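Long-range contacts in RabGDI protein (Plasmodium falciparum 3D7, PDB 3P1W), which probably acts as a Rab GDP-dissociation inhibitor, keeping Rab GTPases in their GDP-bound state during vesicle transport: residues Trp117-Ser123 / Lys245-Pro251; Val171-Ala176 / Leu230-Lys234; Tyr250-Gly254 / Val366-Val372. One frame throughout, in Å; residues are numbered along the deposited sequence.

In the fold
Long-range contacts in a GDI-type fold can nest or follow in series, and this chain does both. Coming from the N terminus, strand 117-129 opens contact 1, which closes only when strand 248-251 returns antiparallel to it. The excursion between them holds far more helix than strand, and contact 2 closes within it, joining the end of helix 158-173 to helix 226-243, about 22 Å from contact 1 between centres. Helix 226-243 leads directly into strand 248-251, so the helical part is tethered to the sheet. Contact 3 opens where contact 1 ends, sharing Tyr250 and Pro251, and closes on the end of strand 361-367 and the loop after it; Gln369 and His370 then hydrogen-bond back to Val119 and Leu118.

Contact 1 of 3, residues Trp117-Ser123 / Lys245-Pro251; sequences WLVVEGS and KSPFIYP
An antiparallel strand pair in the mixed sheet of this Rab GDI-family fold illustrates how a ladder can be prolonged past its last backbone hydrogen bond by a side chain. Strands 117-119 and 248-251 run at 141° with their axes 4.6 Å apart at closest approach. Leu118 and Tyr250 form the hydrogen-bonded pair, Leu118 N to Tyr250 O at 3.0 Å and Tyr250 N to Leu118 O at 3.1 Å; Trp117-Pro251 and Val119-Ile249 are non-hydrogen-bonded pairs, with CA atoms 4.5 and 4.4 Å apart. Val120 N then donates to Phe248 O at 2.9 Å. Beyond it, Ser246 (chi1 p) takes over: its OG donates to Val120 O at 2.6 Å and, in an ST turn, accepts from Phe248 N at 3.2 Å. Two waters bridge the far end, one between Glu121 O (2.6 Å) and Lys245 O (3.0 Å), the other between Lys245 O (2.7 Å) and Ser123 OG (3.1 Å). At the opposite end Trp117, chi1 m and chi2 96°, lays one ring face against Pro251, CZ3 to CG 3.6 Å, and brings CE3 within 3.4 Å of Ile249 CD1. Val120, chi1 t, packs CG2 4.2 Å from Tyr250 CB. Strand 96-97 bonds to Ile249 through Ile96, Gln347 of strand 346-350 bonds to Gly122, and helix 226-243 touches Val119, Ser123 and Pro247.

Contact 2 of 3, residues Val171-Ala176 / Leu230-Lys234; sequences VSEWDA and LERIK
Val171, in the last turn of helix 158-173, points toward helix 226-243, and its CA lies 6.0 Å from that of Lys234. With chi1 t it places CG2 3.9 Å from Leu230 CD2 and CG1 4.0 Å from Ile233 CG2, while Val171 O lies 3.5 Å from Lys234 CD and accepts from Trp174 N at 3.1 Å. Ser172 and Glu173 turn away. Trp174 has left helical geometry (phi/psi -73/143) and, with chi1 t and chi2 91°, lays its indole on Leu230 (chi1 m, chi2 t): Leu230 CB sits 3.6 Å from the centroid of the six-membered ring, 5° off its normal, a CH-pi contact. Leu230 CD1 reaches Trp174 NE1 at 3.3 Å, and Glu231 CD meets the ring edge, 3.6 Å from Trp174 CZ3. Asp175 turns away, its carboxylate paired with Lys178. Ala176 returns, CB 3.1 Å from Glu231 OE2, and one water links Ala176 N (2.9 Å) to Glu231 OE2 (2.9 Å). Pro187 packs on both Trp174 and Leu230. The chain leaving helix 158-173 is thus held on helix 226-243 mainly by shape and dispersion, with that water as a polar link; the unpartnered, buried Trp174 NE1 is a cost met by apolar packing.

Contact 3 of 3, residues Tyr250-Gly254 / Val366-Val372; sequences YPLYG and VSFQHGV
A type II beta turn, Pro251 to Gly254, docks on the loop that follows strand 361-367 in the mixed sheet. Val366, still in strand geometry, sets CG1 3.8 Å from Tyr250 CE2. After Ser367 the chain tightens, and Gln369 brings its O within 3.9 Å of Leu252 CD1. His370 is central: with chi1 m and chi2 89° it offers its ring face to the edge of Tyr250 (chi1 t, chi2 70°) in a T-shaped pair, centroids 5.2 Å apart and planes at 70°, while its NE2 bonds to Leu118 and Tyr250 OH to Asp90. Gly371, its N donating to Phe368 O at 2.9 Å, has positive phi (64°), and a side chain here would clash with Tyr253; its O lies 3.6 Å from Tyr253 CD1. Val372 covers the turn, CG1 3.8 Å from Gly254 N, which closes the turn by donating to Pro251 O at 2.9 Å. A short backbone hydrogen bond joins the segments, from Tyr253 N to His370 O, 2.6 Å long with 160° at the hydrogen.

Contact 1 of 3, residues Trp117-Ser123 / Lys245-Pro251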
# COMPACT_ATOMS: atom_id res chain seq x y z
N TRP A 117 12.77 -0.09 11.13
CA TRP A 117 11.35 -0.43 11.04
C TRP A 117 10.70 -0.28 12.40
O TRP A 117 11.24 -0.74 13.42
CB TRP A 117 11.20 -1.87 10.57
CG TRP A 117 11.72 -2.03 9.20
CD1 TRP A 117 12.97 -2.47 8.82
CD2 TRP A 117 11.03 -1.71 8.00
NE1 TRP A 117 13.08 -2.45 7.45
CE2 TRP A 117 11.90 -1.99 6.92
CE3 TRP A 117 9.74 -1.22 7.71
CZ2 TRP A 117 11.53 -1.80 5.59
CZ3 TRP A 117 9.38 -1.04 6.40
CH2 TRP A 117 10.27 -1.32 5.35
N LEU A 118 9.53 0.35 12.42
CA LEU A 118 8.77 0.47 13.64
C LEU A 118 7.35 -0.01 13.40
O LEU A 118 6.76 0.26 12.34
CB LEU A 118 8.78 1.92 14.13
CG LEU A 118 10.19 2.41 14.51
CD1 LEU A 118 10.29 3.93 14.48
CD2 LEU A 118 10.55 1.84 15.89
N VAL A 119 6.81 -0.73 14.38
CA VAL A 119 5.46 -1.30 14.25
C VAL A 119 4.43 -0.20 14.26
O VAL A 119 4.57 0.81 14.96
CB VAL A 119 5.18 -2.35 15.38
CG1 VAL A 119 5.04 -1.67 16.75
CG2 VAL A 119 3.93 -3.16 15.09
N VAL A 120 3.39 -0.40 13.47
CA VAL A 120 2.22 0.43 13.52
C VAL A 120 1.43 0.03 14.74
O VAL A 120 1.17 -1.14 14.95
CB VAL A 120 1.39 0.27 12.23
CG1 VAL A 120 0.05 0.99 12.33
CG2 VAL A 120 2.21 0.84 11.03
N GLU A 121 1.05 1.00 15.55
CA GLU A 121 0.61 0.69 16.92
C GLU A 121 -0.79 0.10 17.01
O GLU A 121 -1.11 -0.55 18.01
CB GLU A 121 0.73 1.91 17.84
CG GLU A 121 2.17 2.30 18.09
CD GLU A 121 2.34 3.33 19.20
OE1 GLU A 121 1.37 4.01 19.59
OE2 GLU A 121 3.48 3.46 19.68
N GLY A 122 -1.62 0.29 15.99
CA GLY A 122 -2.92 -0.33 16.00
C GLY A 122 -3.60 -0.48 14.67
O GLY A 122 -3.30 0.23 13.72
N SER A 123 -4.50 -1.44 14.62
CA SER A 123 -5.29 -1.75 13.43
C SER A 123 -6.75 -1.68 13.84
O SER A 123 -7.14 -2.35 14.81
CB SER A 123 -4.98 -3.16 12.97
OG SER A 123 -3.59 -3.43 12.96
N LYS A 245 1.82 -5.43 18.51
CA LYS A 245 0.84 -4.39 18.49
C LYS A 245 -0.06 -4.49 17.24
O LYS A 245 -1.27 -4.26 17.33
CB LYS A 245 1.52 -3.01 18.53
CG LYS A 245 2.42 -2.78 19.79
CD LYS A 245 2.65 -1.28 20.02
CE LYS A 245 3.28 -1.00 21.39
NZ LYS A 245 4.64 -1.51 21.42
N SER A 246 0.54 -4.79 16.10
CA SER A 246 -0.20 -5.01 14.85
C SER A 246 0.68 -5.82 13.92
O SER A 246 1.87 -6.02 14.20
CB SER A 246 -0.56 -3.66 14.21
OG SER A 246 0.51 -3.12 13.45
N PRO A 247 0.12 -6.31 12.79
CA PRO A 247 0.96 -7.02 11.83
C PRO A 247 1.60 -6.12 10.77
O PRO A 247 2.11 -6.61 9.77
CB PRO A 247 -0.03 -8.00 11.17
CG PRO A 247 -1.32 -7.29 11.22
CD PRO A 247 -1.30 -6.38 12.43
N PHE A 248 1.60 -4.81 10.99
CA PHE A 248 2.12 -3.85 10.01
C PHE A 248 3.31 -3.06 10.55
O PHE A 248 3.35 -2.71 11.74
CB PHE A 248 1.04 -2.84 9.56
CG PHE A 248 -0.14 -3.49 8.93
CD1 PHE A 248 -0.13 -3.83 7.58
CD2 PHE A 248 -1.26 -3.78 9.69
CE1 PHE A 248 -1.23 -4.48 7.01
CE2 PHE A 248 -2.37 -4.41 9.11
CZ PHE A 248 -2.35 -4.75 7.78
N ILE A 249 4.24 -2.76 9.64
CA ILE A 249 5.39 -1.91 9.92
C ILE A 249 5.51 -0.79 8.91
O ILE A 249 4.90 -0.82 7.83
CB ILE A 249 6.73 -2.70 9.96
CG1 ILE A 249 6.98 -3.45 8.64
CG2 ILE A 249 6.72 -3.65 11.16
CD1 ILE A 249 8.34 -4.22 8.61
N TYR A 250 6.32 0.21 9.29
CA TYR A 250 6.55 1.39 8.49
C TYR A 250 7.92 1.92 8.90
O TYR A 250 8.30 1.82 10.07
CB TYR A 250 5.46 2.41 8.79
CG TYR A 250 5.38 3.69 7.98
CD1 TYR A 250 4.98 3.68 6.64
CD2 TYR A 250 5.59 4.92 8.59
CE1 TYR A 250 4.86 4.87 5.95
CE2 TYR A 250 5.46 6.10 7.90
CZ TYR A 250 5.11 6.08 6.60
OH TYR A 250 4.99 7.30 5.96
N PRO A 251 8.71 2.41 7.93
CA PRO A 251 10.06 2.81 8.28
C PRO A 251 10.12 4.11 9.03
O PRO A 251 9.31 4.99 8.80
CB PRO A 251 10.76 2.98 6.93
CG PRO A 251 9.83 2.52 5.90
CD PRO A 251 8.45 2.47 6.49
O HOH W 1 -2.57 -2.32 19.21
O HOH W 2 -3.59 -4.26 15.90

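Contact 2 of 3, residues Val171-Ala176 / Leu230-Lys234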
# COMPACT_ATOMS: atom_id res chain seq x y z
N VAL A 171 -8.28 -21.68 12.43
CA VAL A 171 -7.32 -21.15 11.46
C VAL A 171 -5.89 -21.25 12.00
O VAL A 171 -4.96 -21.56 11.28
CB VAL A 171 -7.62 -19.67 11.09
CG1 VAL A 171 -6.57 -19.14 10.11
CG2 VAL A 171 -9.01 -19.55 10.50
N SER A 172 -5.75 -20.99 13.30
CA SER A 172 -4.44 -21.02 13.95
C SER A 172 -3.76 -22.40 13.81
O SER A 172 -2.54 -22.48 13.73
CB SER A 172 -4.61 -20.67 15.42
OG SER A 172 -3.35 -20.49 16.05
N GLU A 173 -4.56 -23.47 13.74
CA GLU A 173 -4.02 -24.84 13.60
C GLU A 173 -4.16 -25.43 12.19
O GLU A 173 -3.69 -26.53 11.92
CB GLU A 173 -4.70 -25.75 14.60
CG GLU A 173 -4.33 -25.41 16.02
CD GLU A 173 -4.76 -26.48 16.97
OE1 GLU A 173 -4.27 -27.62 16.84
OE2 GLU A 173 -5.58 -26.17 17.86
N TRP A 174 -4.81 -24.68 11.31
CA TRP A 174 -5.05 -25.11 9.94
C TRP A 174 -3.77 -25.09 9.09
O TRP A 174 -2.93 -24.20 9.23
CB TRP A 174 -6.11 -24.19 9.32
CG TRP A 174 -6.47 -24.49 7.93
CD1 TRP A 174 -7.46 -25.32 7.49
CD2 TRP A 174 -5.87 -23.93 6.76
NE1 TRP A 174 -7.51 -25.32 6.12
CE2 TRP A 174 -6.53 -24.48 5.64
CE3 TRP A 174 -4.82 -23.02 6.55
CZ2 TRP A 174 -6.18 -24.15 4.33
CZ3 TRP A 174 -4.48 -22.69 5.25
CH2 TRP A 174 -5.16 -23.25 4.15
N ASP A 175 -3.66 -26.09 8.21
CA ASP A 175 -2.52 -26.23 7.31
C ASP A 175 -3.01 -26.68 5.94
O ASP A 175 -3.68 -27.71 5.82
CB ASP A 175 -1.52 -27.25 7.86
CG ASP A 175 -0.22 -27.31 7.06
OD1 ASP A 175 -0.25 -27.32 5.80
OD2 ASP A 175 0.85 -27.38 7.69
N ALA A 176 -2.64 -25.92 4.91
CA ALA A 176 -3.08 -26.19 3.55
C ALA A 176 -2.71 -27.60 3.07
O ALA A 176 -3.37 -28.14 2.17
CB ALA A 176 -2.51 -25.14 2.60
N LEU A 230 -8.03 -18.71 3.95
CA LEU A 230 -7.50 -19.24 5.19
C LEU A 230 -6.01 -18.89 5.32
O LEU A 230 -5.56 -18.52 6.40
CB LEU A 230 -7.73 -20.76 5.29
CG LEU A 230 -9.19 -21.18 5.48
CD1 LEU A 230 -9.37 -22.69 5.21
CD2 LEU A 230 -9.68 -20.83 6.89
N GLU A 231 -5.26 -19.01 4.23
CA GLU A 231 -3.83 -18.70 4.26
C GLU A 231 -3.60 -17.25 4.62
O GLU A 231 -2.70 -16.92 5.38
CB GLU A 231 -3.17 -19.00 2.90
CG GLU A 231 -3.01 -20.48 2.58
CD GLU A 231 -1.87 -21.15 3.33
OE1 GLU A 231 -1.40 -20.61 4.36
OE2 GLU A 231 -1.46 -22.24 2.89
N ARG A 232 -4.42 -16.37 4.06
CA ARG A 232 -4.29 -14.94 4.30
C ARG A 232 -4.65 -14.57 5.73
O ARG A 232 -3.95 -13.78 6.37
CB ARG A 232 -5.17 -14.18 3.32
CG ARG A 232 -4.63 -14.22 1.89
CD ARG A 232 -5.64 -13.71 0.91
NE ARG A 232 -5.79 -12.26 1.00
CZ ARG A 232 -5.03 -11.37 0.35
NH1 ARG A 232 -4.03 -11.76 -0.44
NH2 ARG A 232 -5.26 -10.09 0.51
N ILE A 233 -5.73 -15.15 6.23
CA ILE A 233 -6.13 -14.94 7.63
C ILE A 233 -5.05 -15.48 8.56
O ILE A 233 -4.61 -14.79 9.47
CB ILE A 233 -7.52 -15.54 7.95
CG1 ILE A 233 -8.58 -14.82 7.11
CG2 ILE A 233 -7.87 -15.37 9.44
CD1 ILE A 233 -10.01 -15.32 7.31
N LYS A 234 -4.57 -16.69 8.29
CA LYS A 234 -3.46 -17.24 9.08
C LYS A 234 -2.22 -16.35 9.03
O LYS A 234 -1.57 -16.12 10.05
CB LYS A 234 -3.09 -18.66 8.63
CG LYS A 234 -2.32 -19.41 9.71
CD LYS A 234 -2.14 -20.89 9.38
CE LYS A 234 -1.23 -21.10 8.20
NZ LYS A 234 0.05 -20.34 8.33
O HOH W 3 -0.97 -23.62 5.39

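Contact 3 of 3, residues Tyr250-Gly254 / Val366-Val372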
# COMPACT_ATOMS: atom_id res chain seq x y z
N TYR A 250 6.32 0.21 9.29
CA TYR A 250 6.55 1.39 8.49
C TYR A 250 7.92 1.92 8.90
O TYR A 250 8.30 1.82 10.07
CB TYR A 250 5.46 2.41 8.79
CG TYR A 250 5.38 3.69 7.98
CD1 TYR A 250 4.98 3.68 6.64
CD2 TYR A 250 5.59 4.92 8.59
CE1 TYR A 250 4.86 4.87 5.95
CE2 TYR A 250 5.46 6.10 7.90
CZ TYR A 250 5.11 6.08 6.60
OH TYR A 250 4.99 7.30 5.96
N PRO A 251 8.71 2.41 7.93
CA PRO A 251 10.06 2.81 8.28
C PRO A 251 10.12 4.11 9.03
O PRO A 251 9.31 4.99 8.80
CB PRO A 251 10.76 2.98 6.93
CG PRO A 251 9.83 2.52 5.90
CD PRO A 251 8.45 2.47 6.49
N LEU A 252 11.10 4.24 9.91
CA LEU A 252 11.41 5.51 10.51
C LEU A 252 11.69 6.51 9.38
O LEU A 252 12.47 6.24 8.46
CB LEU A 252 12.62 5.37 11.46
CG LEU A 252 13.05 6.58 12.27
CD1 LEU A 252 11.93 7.04 13.17
CD2 LEU A 252 14.30 6.25 13.09
N TYR A 253 11.03 7.67 9.46
CA TYR A 253 11.15 8.73 8.45
C TYR A 253 10.33 8.46 7.19
O TYR A 253 10.34 9.26 6.25
CB TYR A 253 12.61 9.03 8.05
CG TYR A 253 13.53 9.20 9.22
CD1 TYR A 253 13.25 10.13 10.21
CD2 TYR A 253 14.68 8.42 9.34
CE1 TYR A 253 14.10 10.28 11.30
CE2 TYR A 253 15.53 8.56 10.43
CZ TYR A 253 15.24 9.49 11.40
OH TYR A 253 16.07 9.64 12.48
N GLY A 254 9.61 7.33 7.18
CA GLY A 254 8.68 7.02 6.11
C GLY A 254 9.27 6.33 4.90
O GLY A 254 10.46 5.95 4.89
N VAL A 366 0.21 8.59 11.21
CA VAL A 366 1.60 8.57 11.62
C VAL A 366 1.98 9.88 12.29
O VAL A 366 1.27 10.88 12.21
CB VAL A 366 2.51 8.27 10.43
CG1 VAL A 366 2.39 6.78 10.01
CG2 VAL A 366 2.16 9.19 9.27
N SER A 367 3.10 9.85 13.01
CA SER A 367 3.44 10.97 13.88
C SER A 367 4.93 11.01 14.17
O SER A 367 5.73 10.45 13.41
CB SER A 367 2.63 10.84 15.19
OG SER A 367 3.02 9.68 15.91
N PHE A 368 5.30 11.69 15.25
CA PHE A 368 6.68 11.74 15.71
C PHE A 368 7.26 10.34 15.96
O PHE A 368 8.47 10.14 15.80
CB PHE A 368 6.76 12.57 16.98
CG PHE A 368 8.14 12.65 17.57
CD1 PHE A 368 9.14 13.40 16.94
CD2 PHE A 368 8.46 11.97 18.74
CE1 PHE A 368 10.42 13.48 17.48
CE2 PHE A 368 9.74 12.04 19.28
CZ PHE A 368 10.71 12.79 18.66
N GLN A 369 6.42 9.38 16.34
CA GLN A 369 6.89 7.99 16.53
C GLN A 369 7.70 7.49 15.33
O GLN A 369 8.78 6.91 15.51
CB GLN A 369 5.71 7.04 16.80
CG GLN A 369 6.10 5.56 16.94
CD GLN A 369 5.03 4.59 16.46
OE1 GLN A 369 3.89 4.96 16.18
NE2 GLN A 369 5.41 3.31 16.34
N HIS A 370 7.20 7.71 14.12
CA HIS A 370 7.90 7.30 12.89
C HIS A 370 8.76 8.41 12.25
O HIS A 370 9.16 8.30 11.10
CB HIS A 370 6.90 6.76 11.85
CG HIS A 370 6.41 5.38 12.14
ND1 HIS A 370 5.30 5.12 12.93
CD2 HIS A 370 6.90 4.17 11.78
CE1 HIS A 370 5.13 3.81 13.02
NE2 HIS A 370 6.09 3.21 12.34
N GLY A 371 9.04 9.47 13.00
CA GLY A 371 9.88 10.56 12.50
C GLY A 371 9.34 11.32 11.31
O GLY A 371 10.12 11.81 10.47
N VAL A 372 8.01 11.42 11.22
CA VAL A 372 7.41 12.03 10.04
C VAL A 372 6.73 13.39 10.33
O VAL A 372 6.46 14.14 9.39
CB VAL A 372 6.44 11.05 9.32
CG1 VAL A 372 7.22 9.87 8.74
CG2 VAL A 372 5.36 10.57 10.22